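Local coordinates for conserved lipoprotein, putative (Clostridium novyi, PDB 4L1N) that is a putative lipoprotein of unknown function, from a family of uncharacterised domains grouped with the beta-propellers, at residues 116-122 / 133-139. Sequence-based numbering, arbitrary orientation.
Sequences QKNTPKY and VVISRAH
Thr119 and Ser136 form a hydrogen-bonded antiparallel pair, with Thr119 N to Ser136 O at 2.8 Å and the return bond from Ser136 N to Thr119 O at 3.1 Å. Beyond the strand end, Ala138 N reaches Lys117 O from above the carbonyl plane. Further along, Val134 faces two residues: its O accepts from Lys121 N (2.7 Å), while its N donates to Tyr122 O (2.8 Å). Lys121, the extra residue opposite Val134 (phi/psi -111°/-37°), makes a classic beta bulge with Tyr122. The strands are those of the hairpin 118-125/130-137, whose first strand is an outermost one of the large antiparallel sheet; the family is grouped with the beta-propellers.

Apolar contacts flank this backbone pairing. Pro120 CB meets Val133 CG1 at 3.9 Å, and both side chains also pack on Ile96 of strand 95-100. Tyr122 CB rests on Val134 CG2, and Thr119 CG2 lies against Ser136 and Ala138.

Among the polar side-chain contacts, Thr119 OG1, anti to the backbone N (chi1 -175°), bonds to Gly94 N. Aliphatic Lys121 carbons run past Ser136 OG, and Lys121 NZ binds a water (2.8 Å) that donates to Arg137 O and, weakly, to Ala138 O. At the exposed end, Arg137 NH1 makes a weak bond to Asn118 OD1 (3.4 Å), which lies at the guanidinium edge. Lys117 runs alongside Arg137, its NZ over one guanidinium face, a like-charge approach that is probably unfavourable.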
# COMPACT_ATOMS: atom_id res chain seq x y z
N GLN A 116 -14.95 -1.16 8.15
CA GLN A 116 -14.09 -0.17 7.48
C GLN A 116 -12.96 0.28 8.43
O GLN A 116 -12.85 1.48 8.72
CB GLN A 116 -14.95 1.04 7.05
CG GLN A 116 -16.01 0.74 5.98
CD GLN A 116 -15.48 0.90 4.58
OE1 GLN A 116 -15.10 -0.08 3.91
NE2 GLN A 116 -15.43 2.14 4.09
N LYS A 117 -12.10 -0.68 8.91
CA LYS A 117 -11.07 -0.31 9.88
C LYS A 117 -9.66 -0.11 9.28
O LYS A 117 -8.92 0.70 9.83
CB LYS A 117 -11.00 -1.30 11.06
CG LYS A 117 -10.47 -2.71 10.78
CD LYS A 117 -9.65 -3.26 11.97
CE LYS A 117 -10.48 -3.95 13.03
NZ LYS A 117 -9.71 -4.17 14.28
N ASN A 118 -9.28 -0.84 8.21
CA ASN A 118 -7.94 -0.75 7.61
C ASN A 118 -7.96 -0.19 6.21
O ASN A 118 -9.00 -0.22 5.54
CB ASN A 118 -7.24 -2.09 7.63
CG ASN A 118 -6.73 -2.43 9.00
OD1 ASN A 118 -6.07 -1.62 9.65
ND2 ASN A 118 -7.06 -3.60 9.48
N THR A 119 -6.79 0.30 5.76
CA THR A 119 -6.67 0.94 4.46
C THR A 119 -5.29 0.81 3.80
O THR A 119 -4.29 0.83 4.52
CB THR A 119 -6.94 2.46 4.68
OG1 THR A 119 -6.95 3.12 3.43
CG2 THR A 119 -5.90 3.14 5.59
N PRO A 120 -5.16 0.80 2.44
CA PRO A 120 -3.82 0.96 1.86
C PRO A 120 -3.36 2.38 2.23
O PRO A 120 -4.15 3.32 2.10
CB PRO A 120 -4.06 0.80 0.35
CG PRO A 120 -5.45 1.03 0.13
CD PRO A 120 -6.21 0.79 1.40
N LYS A 121 -2.14 2.54 2.76
CA LYS A 121 -1.64 3.86 3.19
C LYS A 121 -0.50 4.35 2.27
O LYS A 121 -0.41 5.56 2.04
CB LYS A 121 -1.18 3.80 4.66
CG LYS A 121 -0.69 5.12 5.25
CD LYS A 121 -1.73 6.23 5.28
CE LYS A 121 -1.80 6.90 6.62
NZ LYS A 121 -3.18 7.35 6.91
N TYR A 122 0.38 3.44 1.81
CA TYR A 122 1.52 3.73 0.92
C TYR A 122 1.68 2.59 -0.07
O TYR A 122 1.60 1.43 0.32
CB TYR A 122 2.84 3.98 1.68
CG TYR A 122 4.03 4.27 0.78
CD1 TYR A 122 4.83 3.24 0.29
CD2 TYR A 122 4.36 5.57 0.41
CE1 TYR A 122 5.89 3.49 -0.58
CE2 TYR A 122 5.41 5.84 -0.47
CZ TYR A 122 6.18 4.80 -0.96
OH TYR A 122 7.22 5.05 -1.83
N VAL A 133 2.63 -2.67 -0.67
CA VAL A 133 1.50 -1.96 -0.06
C VAL A 133 1.66 -1.92 1.47
O VAL A 133 1.88 -2.96 2.11
CB VAL A 133 0.12 -2.56 -0.48
CG1 VAL A 133 -1.04 -1.73 0.08
CG2 VAL A 133 -0.00 -2.69 -1.99
N VAL A 134 1.50 -0.73 2.05
CA VAL A 134 1.46 -0.54 3.50
C VAL A 134 -0.01 -0.48 3.89
O VAL A 134 -0.77 0.31 3.33
CB VAL A 134 2.25 0.69 4.00
CG1 VAL A 134 2.04 0.89 5.50
CG2 VAL A 134 3.74 0.56 3.68
N ILE A 135 -0.43 -1.36 4.82
CA ILE A 135 -1.79 -1.40 5.31
C ILE A 135 -1.76 -0.92 6.75
O ILE A 135 -1.14 -1.55 7.61
CB ILE A 135 -2.47 -2.77 5.10
CG1 ILE A 135 -2.85 -2.91 3.61
CG2 ILE A 135 -3.73 -2.92 5.98
CD1 ILE A 135 -2.87 -4.25 3.09
N SER A 136 -2.43 0.23 6.98
CA SER A 136 -2.61 0.94 8.24
C SER A 136 -4.09 1.05 8.62
O SER A 136 -4.93 0.78 7.78
CB SER A 136 -2.01 2.35 8.14
OG SER A 136 -2.75 3.19 7.27
N ARG A 137 -4.41 1.49 9.85
CA ARG A 137 -5.77 1.74 10.32
C ARG A 137 -6.31 2.92 9.53
O ARG A 137 -5.54 3.81 9.18
CB ARG A 137 -5.83 1.98 11.84
CG ARG A 137 -5.67 0.71 12.70
CD ARG A 137 -6.95 -0.11 12.80
NE ARG A 137 -6.97 -1.04 13.93
CZ ARG A 137 -6.45 -2.27 13.92
NH1 ARG A 137 -5.81 -2.72 12.85
NH2 ARG A 137 -6.54 -3.04 15.00
N ALA A 138 -7.60 2.86 9.14
CA ALA A 138 -8.25 3.85 8.30
C ALA A 138 -8.51 5.16 9.02
O ALA A 138 -8.53 6.22 8.39
CB ALA A 138 -9.56 3.29 7.76
N HIS A 139 -8.74 5.08 10.34
CA HIS A 139 -9.04 6.26 11.15
C HIS A 139 -8.03 6.44 12.30
O HIS A 139 -7.43 5.46 12.76
CB HIS A 139 -10.49 6.15 11.66
CG HIS A 139 -11.47 5.93 10.55
ND1 HIS A 139 -11.93 4.66 10.23
CD2 HIS A 139 -12.01 6.82 9.67
CE1 HIS A 139 -12.75 4.82 9.20
NE2 HIS A 139 -12.82 6.10 8.82
O HOH W 1 -5.63 6.62 7.94